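PDB 4N4B: GH62 arabinofuranosidase, which probably hydrolyses terminal non-reducing alpha-L-arabinofuranoside residues, releasing arabinose side groups from xylan. Local coordinates for residues G286-D291 / C303-M308; C219-P224 / E296-D301. All blocks are in the same frame, centred on the assembly; numbering follows the deposited sequence.

Interaction 1: residues G286-D291 / C303-M308; sequences GEIIRD and CNIRFM
Ile-288 and Phe-307 face each other as a non-hydrogen-bonded pair where strand 286-288, at the edge of its sheet, runs antiparallel to strand 306-311 in one blade of the GH62 beta-propeller. Their side chains cross at about a right angle, with CG1 of Ile-288 3.8 Å from CD1 of Phe-307. Phe-307 CG lies opposite its own backbone N (chi1 -177°), which swings the ring beneath the neighbouring backbone: Glu-287 N sits over one ring face toward the rim, and CZ reaches Gly-286 C at 3.5 Å. Trp-266 and Phe-243 meet the same ring edge-to-face. Past the ring contact, CD1 of Ile-288 touches CG2 of Ile-305.

Glu-287 and Met-308 form the adjacent hydrogen-bonded pair, joined through Glu-287 N to Met-308 O and Met-308 N to Glu-287 O, both 2.9 Å. The next bond, from Ile-289 N to Arg-306 O, is straighter, 165° at the hydrogen.

Beyond it the chains diverge, and Arg-306 runs between them. Its chain bends at chi2 and chi3, carrying the guanidinium back beside Ile-289, whose CB lies over one face while CD1 packs on the arginine CB. Asp-291 OD2 approaches the edge of the guanidinium in a long salt bridge, its carboxylate turned 37° from the guanidinium plane. In that plane NH1 also donates to Asn-304 O, so the group is held along its edge by a charge and a carbonyl. A water takes the N-H of Arg-306 N at 3.0 Å and lies 2.8 Å from Ile-289 O, with Asn-304 O also in its reach.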
ATOM      1  N   GLY A 286       1.035  -3.193  -3.493  1.00  8.00           N
ATOM      2  CA  GLY A 286       2.408  -2.971  -3.092  1.00  9.06           C
ATOM      3  C   GLY A 286       2.699  -1.532  -2.690  1.00  7.72           C
ATOM      4  O   GLY A 286       1.838  -0.762  -2.488  1.00  8.54           O
ATOM      5  N   GLU A 287       3.981  -1.220  -2.634  1.00  7.07           N
ATOM      6  CA  GLU A 287       4.446   0.118  -2.218  1.00  7.04           C
ATOM      7  C   GLU A 287       5.824   0.368  -2.783  1.00  8.32           C
ATOM      8  O   GLU A 287       6.635  -0.538  -2.856  1.00  8.12           O
ATOM      9  CB  GLU A 287       4.474   0.298  -0.712  1.00  7.37           C
ATOM     10  CG  GLU A 287       3.366   1.168  -0.095  1.00  8.95           C
ATOM     11  CD  GLU A 287       3.555   1.535   1.368  1.00 10.00           C
ATOM     12  OE1 GLU A 287       4.757   1.845   1.723  1.00 10.69           O
ATOM     13  OE2 GLU A 287       2.588   1.440   2.145  1.00  9.89           O
ATOM     14  N   ILE A 288       6.097   1.656  -3.130  1.00  8.64           N
ATOM     15  CA  ILE A 288       7.447   2.082  -3.493  1.00  9.03           C
ATOM     16  C   ILE A 288       8.360   2.118  -2.261  1.00  8.89           C
ATOM     17  O   ILE A 288       7.943   2.630  -1.194  1.00 10.86           O
ATOM     18  CB  ILE A 288       7.355   3.442  -4.208  1.00  9.16           C
ATOM     19  CG1 ILE A 288       6.581   3.357  -5.521  1.00  9.74           C
ATOM     20  CG2 ILE A 288       8.788   4.048  -4.406  1.00 10.28           C
ATOM     21  CD1 ILE A 288       6.436   4.661  -6.321  1.00 10.43           C
ATOM     22  N   ILE A 289       9.570   1.654  -2.418  1.00  9.26           N
ATOM     23  CA  ILE A 289      10.484   1.729  -1.316  1.00  9.76           C
ATOM     24  C   ILE A 289      10.833   3.198  -1.037  1.00 10.83           C
ATOM     25  O   ILE A 289      11.365   3.854  -1.825  1.00 12.68           O
ATOM     26  CB  ILE A 289      11.756   0.925  -1.583  1.00 10.22           C
ATOM     27  CG1 ILE A 289      11.448  -0.554  -1.832  1.00 10.70           C
ATOM     28  CG2 ILE A 289      12.651   1.028  -0.373  1.00 12.66           C
ATOM     29  CD1 ILE A 289      12.692  -1.396  -2.035  1.00 12.11           C
ATOM     30  N   ARG A 290      10.476   3.664   0.129  1.00  9.66           N
ATOM     31  CA  ARG A 290      10.802   5.015   0.523  1.00 11.06           C
ATOM     32  C   ARG A 290      12.091   5.005   1.332  1.00 11.97           C
ATOM     33  O   ARG A 290      12.247   4.373   2.285  1.00 11.44           O
ATOM     34  CB  ARG A 290       9.653   5.640   1.341  1.00 10.25           C
ATOM     35  CG  ARG A 290       8.486   6.093   0.488  1.00  9.98           C
ATOM     36  CD  ARG A 290       7.266   6.365   1.357  1.00  9.71           C
ATOM     37  NE  ARG A 290       6.611   5.188   1.939  1.00 10.26           N
ATOM     38  CZ  ARG A 290       6.318   5.029   3.202  1.00  8.77           C
ATOM     39  NH1 ARG A 290       6.640   5.906   4.118  1.00  9.09           N
ATOM     40  NH2 ARG A 290       5.720   3.935   3.593  1.00  8.56           N
ATOM     41  N   ASP A 291      13.010   5.786   0.833  1.00 18.52           N
ATOM     42  CA  ASP A 291      14.262   6.002   1.518  1.00 28.05           C
ATOM     43  C   ASP A 291      14.368   7.498   1.882  1.00 27.18           C
ATOM     44  O   ASP A 291      13.410   8.197   1.890  1.00 29.45           O
ATOM     45  CB  ASP A 291      15.413   5.432   0.742  1.00 33.12           C
ATOM     46  CG  ASP A 291      15.521   5.988  -0.681  1.00 44.89           C
ATOM     47  OD1 ASP A 291      15.023   7.070  -0.931  1.00 40.16           O
ATOM     48  OD2 ASP A 291      16.025   5.274  -1.556  1.00 53.77           O
ATOM     49  N   CYS A 303      14.024   8.813  -9.511  1.00 15.38           N
ATOM     50  CA  CYS A 303      15.192   8.295 -10.287  1.00 16.70           C
ATOM     51  C   CYS A 303      15.584   6.862  -9.937  1.00 18.10           C
ATOM     52  O   CYS A 303      16.402   6.261 -10.629  1.00 16.24           O
ATOM     53  CB  CYS A 303      16.380   9.247 -10.107  1.00 20.10           C
ATOM     54  SG  CYS A 303      15.921  11.033 -10.389  1.00 25.83           S
ATOM     55  N   ASN A 304      14.978   6.332  -8.849  1.00 14.76           N
ATOM     56  CA  ASN A 304      15.366   5.053  -8.348  0.50 14.12           C
ATOM     57  C   ASN A 304      14.169   4.319  -7.721  1.00 12.98           C
ATOM     58  O   ASN A 304      14.250   3.926  -6.549  1.00 14.85           O
ATOM     59  CB  ASN A 304      16.479   5.231  -7.307  0.50 16.67           C
ATOM     60  CG  ASN A 304      17.750   5.784  -7.916  0.50 18.49           C
ATOM     61  OD1 ASN A 304      18.508   5.053  -8.565  0.50 18.71           O
ATOM     62  ND2 ASN A 304      17.992   7.071  -7.675  0.50 19.36           N
ATOM     63  N   ILE A 305      13.115   4.193  -8.490  1.00 11.40           N
ATOM     64  CA  ILE A 305      11.883   3.521  -8.004  1.00 11.34           C
ATOM     65  C   ILE A 305      12.036   1.985  -7.943  1.00  9.81           C
ATOM     66  O   ILE A 305      12.368   1.395  -8.955  1.00 10.87           O
ATOM     67  CB  ILE A 305      10.679   3.932  -8.814  1.00 10.85           C
ATOM     68  CG1 ILE A 305      10.367   5.398  -8.630  1.00 12.94           C
ATOM     69  CG2 ILE A 305       9.460   3.072  -8.396  1.00 11.92           C
ATOM     70  CD1 ILE A 305       9.427   5.949  -9.586  1.00 12.62           C
ATOM     71  N   ARG A 306      11.787   1.411  -6.775  1.00  9.66           N
ATOM     72  CA  ARG A 306      11.597  -0.010  -6.642  1.00  9.35           C
ATOM     73  C   ARG A 306      10.290  -0.155  -5.855  1.00 10.58           C
ATOM     74  O   ARG A 306       9.945   0.666  -4.968  1.00 10.24           O
ATOM     75  CB  ARG A 306      12.737  -0.588  -5.813  1.00 12.22           C
ATOM     76  CG  ARG A 306      14.163  -0.461  -6.446  1.00 14.86           C
ATOM     77  CD  ARG A 306      14.836   0.779  -6.023  1.00 19.61           C
ATOM     78  NE  ARG A 306      15.281   0.649  -4.637  1.00 23.59           N
ATOM     79  CZ  ARG A 306      15.481   1.637  -3.772  1.00 26.72           C
ATOM     80  NH1 ARG A 306      15.265   2.969  -4.101  1.00 27.56           N
ATOM     81  NH2 ARG A 306      15.911   1.329  -2.583  1.00 25.99           N
ATOM     82  N   PHE A 307       9.540  -1.179  -6.206  1.00  9.66           N
ATOM     83  CA  PHE A 307       8.135  -1.342  -5.758  1.00  9.66           C
ATOM     84  C   PHE A 307       8.014  -2.779  -5.223  1.00  8.76           C
ATOM     85  O   PHE A 307       8.218  -3.760  -6.001  1.00  9.50           O
ATOM     86  CB  PHE A 307       7.197  -1.063  -6.893  1.00 10.96           C
ATOM     87  CG  PHE A 307       5.716  -1.122  -6.580  1.00  9.31           C
ATOM     88  CD1 PHE A 307       5.051  -0.040  -6.008  1.00  8.84           C
ATOM     89  CD2 PHE A 307       4.949  -2.209  -6.977  1.00 10.70           C
ATOM     90  CE1 PHE A 307       3.688  -0.045  -5.810  1.00 10.19           C
ATOM     91  CE2 PHE A 307       3.589  -2.227  -6.770  1.00 10.61           C
ATOM     92  CZ  PHE A 307       2.919  -1.174  -6.137  1.00 10.31           C
ATOM     93  N   MET A 308       7.820  -2.971  -3.917  1.00  7.04           N
ATOM     94  CA  MET A 308       7.536  -4.281  -3.369  1.00  7.24           C
ATOM     95  C   MET A 308       6.100  -4.574  -3.679  1.00  7.83           C
ATOM     96  O   MET A 308       5.246  -3.745  -3.380  1.00  8.61           O
ATOM     97  CB  MET A 308       7.815  -4.294  -1.880  1.00  8.07           C
ATOM     98  CG  MET A 308       7.984  -5.709  -1.366  1.00  8.88           C
ATOM     99  SD  MET A 308       8.203  -5.761   0.412  1.00  9.30           S
ATOM    100  CE  MET A 308       8.914  -7.347   0.668  1.00 11.22           C
TER
HETATM  101  O   HOH W   1      12.101   3.235  -4.474  1.00 12.30           O

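Interaction 2: residues C219-P224 / E296-D301; sequences CVYSLP and EKLLID
Tyr-221 meets Leu-298 and Ile-300 near the end of strand 216-222, its side chain running inward past both. CB lies 3.6 Å from Leu-298 O, and CG comes close to Ile-300 CG2. At CD1 the ring is touched twice: Leu-298 O stands at its edge, near the ring plane, while Ile-300 CG2 presses over a face at 3.4 Å. That methyl makes a CH-pi contact, 29° off the ring normal. CE1 lies under the same methyl and faces Leu-298 CD1 more loosely; the hydroxyl at the tip reaches beyond, in a probable hydrogen bond with Ile-288 N. Cut back to an alanine, Tyr-221 would probably leave the Ile-300 methyl without its aromatic face, open a gap beside Leu-298 and deprive Ile-288 N of its partner.

The backbones join in a single bridge at Ser-222. Its N donates to Leu-298 O from well above the carbonyl plane, and its O accepts from Ile-300 N at 3.1 Å. With OG between backbone N and carbonyl carbon (chi1 65°), the hydroxyl reaches Lys-297 O at 2.8 Å, a third bond to the same loop. Leu-223 CD2 lies beside Ile-300 CD1, and Leu-299 CD1 touches Pro-224 CD.

Strand 216-222 is the first strand, at the inner edge, of a four-stranded antiparallel blade; here the loop between strands 286-288 and 306-311 crosses its end, an inter-blade contact within the five-bladed beta-propeller.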
ATOM      1  N   CYS A 219      -1.911   4.212  -3.607  1.00 10.03           N
ATOM      2  CA  CYS A 219      -0.737   4.907  -3.090  1.00 10.08           C
ATOM      3  C   CYS A 219      -0.746   6.359  -3.551  1.00  8.99           C
ATOM      4  O   CYS A 219      -1.080   6.597  -4.712  1.00  8.65           O
ATOM      5  CB  CYS A 219       0.604   4.322  -3.526  1.00  8.96           C
ATOM      6  SG  CYS A 219       0.861   2.533  -3.268  1.00 11.16           S
ATOM      7  N   VAL A 220      -0.467   7.286  -2.657  1.00  9.89           N
ATOM      8  CA  VAL A 220      -0.317   8.743  -3.030  1.00  9.47           C
ATOM      9  C   VAL A 220       1.049   9.192  -2.518  1.00  9.29           C
ATOM     10  O   VAL A 220       1.263   9.144  -1.305  1.00  9.32           O
ATOM     11  CB  VAL A 220      -1.475   9.580  -2.500  1.00 10.03           C
ATOM     12  CG1 VAL A 220      -1.327  10.975  -3.089  1.00 11.18           C
ATOM     13  CG2 VAL A 220      -2.819   8.887  -2.880  1.00 11.17           C
ATOM     14  N   TYR A 221       1.896   9.610  -3.435  1.00 10.44           N
ATOM     15  CA  TYR A 221       3.248  10.030  -3.110  1.00  9.47           C
ATOM     16  C   TYR A 221       3.501  11.475  -3.528  1.00 10.97           C
ATOM     17  O   TYR A 221       2.920  11.932  -4.496  1.00 11.66           O
ATOM     18  CB  TYR A 221       4.238   9.147  -3.813  1.00 10.03           C
ATOM     19  CG  TYR A 221       4.244   7.694  -3.427  1.00  9.63           C
ATOM     20  CD1 TYR A 221       4.670   7.362  -2.189  1.00  9.58           C
ATOM     21  CD2 TYR A 221       3.790   6.722  -4.294  1.00  9.33           C
ATOM     22  CE1 TYR A 221       4.690   6.070  -1.732  1.00  9.98           C
ATOM     23  CE2 TYR A 221       3.820   5.359  -3.862  1.00  9.24           C
ATOM     24  CZ  TYR A 221       4.279   5.066  -2.609  1.00  9.54           C
ATOM     25  OH  TYR A 221       4.331   3.752  -2.166  1.00  9.89           O
ATOM     26  N   SER A 222       4.409  12.092  -2.823  1.00 10.97           N
ATOM     27  CA  SER A 222       4.953  13.367  -3.280  1.00 10.87           C
ATOM     28  C   SER A 222       6.240  13.142  -4.025  1.00 11.89           C
ATOM     29  O   SER A 222       6.978  12.176  -3.875  1.00 11.27           O
ATOM     30  CB  SER A 222       5.187  14.312  -2.115  1.00 12.24           C
ATOM     31  OG  SER A 222       6.157  13.886  -1.203  1.00 12.14           O
ATOM     32  N   LEU A 223       6.485  14.103  -4.984  1.00 12.34           N
ATOM     33  CA  LEU A 223       7.628  14.070  -5.886  1.00 11.78           C
ATOM     34  C   LEU A 223       8.553  15.243  -5.585  1.00 12.86           C
ATOM     35  O   LEU A 223       8.070  16.277  -5.110  1.00 13.41           O
ATOM     36  CB  LEU A 223       7.162  14.098  -7.304  1.00 13.30           C
ATOM     37  CG  LEU A 223       6.189  12.937  -7.784  1.00 14.25           C
ATOM     38  CD1 LEU A 223       5.572  13.274  -9.117  1.00 15.68           C
ATOM     39  CD2 LEU A 223       7.035  11.705  -7.871  1.00 17.22           C
ATOM     40  N   PRO A 224       9.818  15.109  -5.844  1.00 13.26           N
ATOM     41  CA  PRO A 224      10.763  16.254  -5.568  1.00 12.98           C
ATOM     42  C   PRO A 224      10.368  17.507  -6.345  1.00 14.40           C
ATOM     43  O   PRO A 224      10.709  18.609  -5.772  1.00 15.59           O
ATOM     44  CB  PRO A 224      12.117  15.711  -6.047  1.00 14.09           C
ATOM     45  CG  PRO A 224      11.932  14.171  -6.101  1.00 15.32           C
ATOM     46  CD  PRO A 224      10.519  13.938  -6.354  1.00 15.52           C
ATOM     47  N   GLU A 296       5.759  11.876   6.973  1.00 11.04           N
ATOM     48  CA  GLU A 296       4.403  12.037   6.524  1.00 11.61           C
ATOM     49  C   GLU A 296       4.200  12.685   5.173  1.00 10.72           C
ATOM     50  O   GLU A 296       3.099  12.714   4.744  1.00 11.36           O
ATOM     51  CB  GLU A 296       3.548  12.749   7.604  1.00 11.99           C
ATOM     52  CG  GLU A 296       3.792  14.245   7.780  1.00 14.25           C
ATOM     53  CD  GLU A 296       5.027  14.649   8.568  1.00 16.17           C
ATOM     54  OE1 GLU A 296       5.729  13.837   9.081  1.00 14.80           O
ATOM     55  OE2 GLU A 296       5.181  15.855   8.681  1.00 17.28           O
ATOM     56  N   LYS A 297       5.244  13.253   4.571  1.00 11.37           N
ATOM     57  CA  LYS A 297       5.078  13.769   3.252  1.00 11.97           C
ATOM     58  C   LYS A 297       5.141  12.730   2.120  1.00 11.13           C
ATOM     59  O   LYS A 297       4.776  13.002   1.014  1.00 11.78           O
ATOM     60  CB  LYS A 297       6.178  14.823   2.935  1.00 15.30           C
ATOM     61  CG  LYS A 297       6.110  16.066   3.884  1.00 19.77           C
ATOM     62  CD  LYS A 297       6.817  17.270   3.323  1.00 25.48           C
ATOM     63  CE  LYS A 297       6.293  18.513   4.084  1.00 25.70           C
ATOM     64  NZ  LYS A 297       6.787  18.366   5.448  1.00 29.01           N
ATOM     65  N   LEU A 298       5.514  11.484   2.509  1.00 11.08           N
ATOM     66  CA  LEU A 298       5.455  10.299   1.544  1.00 11.56           C
ATOM     67  C   LEU A 298       6.192  10.635   0.252  1.00  9.96           C
ATOM     68  O   LEU A 298       5.817  10.374  -0.875  1.00 10.53           O
ATOM     69  CB  LEU A 298       3.989   9.862   1.253  1.00 10.92           C
ATOM     70  CG  LEU A 298       3.350   8.943   2.263  1.00 10.96           C
ATOM     71  CD1 LEU A 298       4.034   7.601   2.238  1.00 12.44           C
ATOM     72  CD2 LEU A 298       3.250   9.440   3.699  1.00 11.72           C
ATOM     73  N   LEU A 299       7.398  11.224   0.413  1.00 11.07           N
ATOM     74  CA  LEU A 299       8.231  11.539  -0.688  1.00 11.36           C
ATOM     75  C   LEU A 299       8.907  10.281  -1.281  1.00 11.09           C
ATOM     76  O   LEU A 299       9.456   9.437  -0.539  1.00 13.35           O
ATOM     77  CB  LEU A 299       9.358  12.528  -0.230  1.00 13.90           C
ATOM     78  CG  LEU A 299      10.327  13.027  -1.336  1.00 13.41           C
ATOM     79  CD1 LEU A 299       9.701  13.792  -2.408  1.00 14.64           C
ATOM     80  CD2 LEU A 299      11.519  13.867  -0.720  1.00 15.92           C
ATOM     81  N   ILE A 300       8.987  10.210  -2.600  1.00 11.47           N
ATOM     82  CA  ILE A 300       9.755   9.158  -3.340  1.00 11.96           C
ATOM     83  C   ILE A 300      10.874   9.779  -4.168  1.00 13.66           C
ATOM     84  O   ILE A 300      10.851  11.008  -4.464  1.00 14.37           O
ATOM     85  CB  ILE A 300       8.850   8.290  -4.183  1.00 11.83           C
ATOM     86  CG1 ILE A 300       8.168   9.114  -5.285  1.00 14.42           C
ATOM     87  CG2 ILE A 300       7.898   7.555  -3.226  1.00 12.77           C
ATOM     88  CD1 ILE A 300       7.487   8.264  -6.333  1.00 15.61           C
ATOM     89  N   ASP A 301      11.816   8.940  -4.590  1.00 13.77           N
ATOM     90  CA  ASP A 301      12.850   9.336  -5.538  1.00 14.58           C
ATOM     91  C   ASP A 301      12.542   8.731  -6.908  1.00 14.70           C
ATOM     92  O   ASP A 301      12.736   7.536  -7.128  1.00 14.27           O
ATOM     93  CB  ASP A 301      14.227   8.880  -5.055  1.00 16.66           C
ATOM     94  CG  ASP A 301      15.319   9.144  -6.073  1.00 15.45           C
ATOM     95  OD1 ASP A 301      15.033   9.798  -7.098  1.00 18.08           O
ATOM     96  OD2 ASP A 301      16.464   8.697  -5.849  1.00 22.24           O
TER

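The segments alternate along the chain: 286-291, of interaction 1, leads into loop 296-301, of interaction 2, which returns to 303-308. The centres of the two contacts lie about 10 Å apart. Tyr-221 OH links them, 2.9 Å from Ile-288 N and packed on Glu-287 CG, while Leu-298 CD1 lies 3.5 Å from Arg-290 NE. Nearby, Asp-301 holds Cys-303 N and Asn-304 ND2 across the turn between the segments. A bound calcium ion lies about 4 Å from the nearest side-chain atom of Glu-287 and about 8 Å from that of Tyr-221, placing interaction 1 nearer the metal. His-285, which binds calcium in a structure of this protein, directly precedes 286-291.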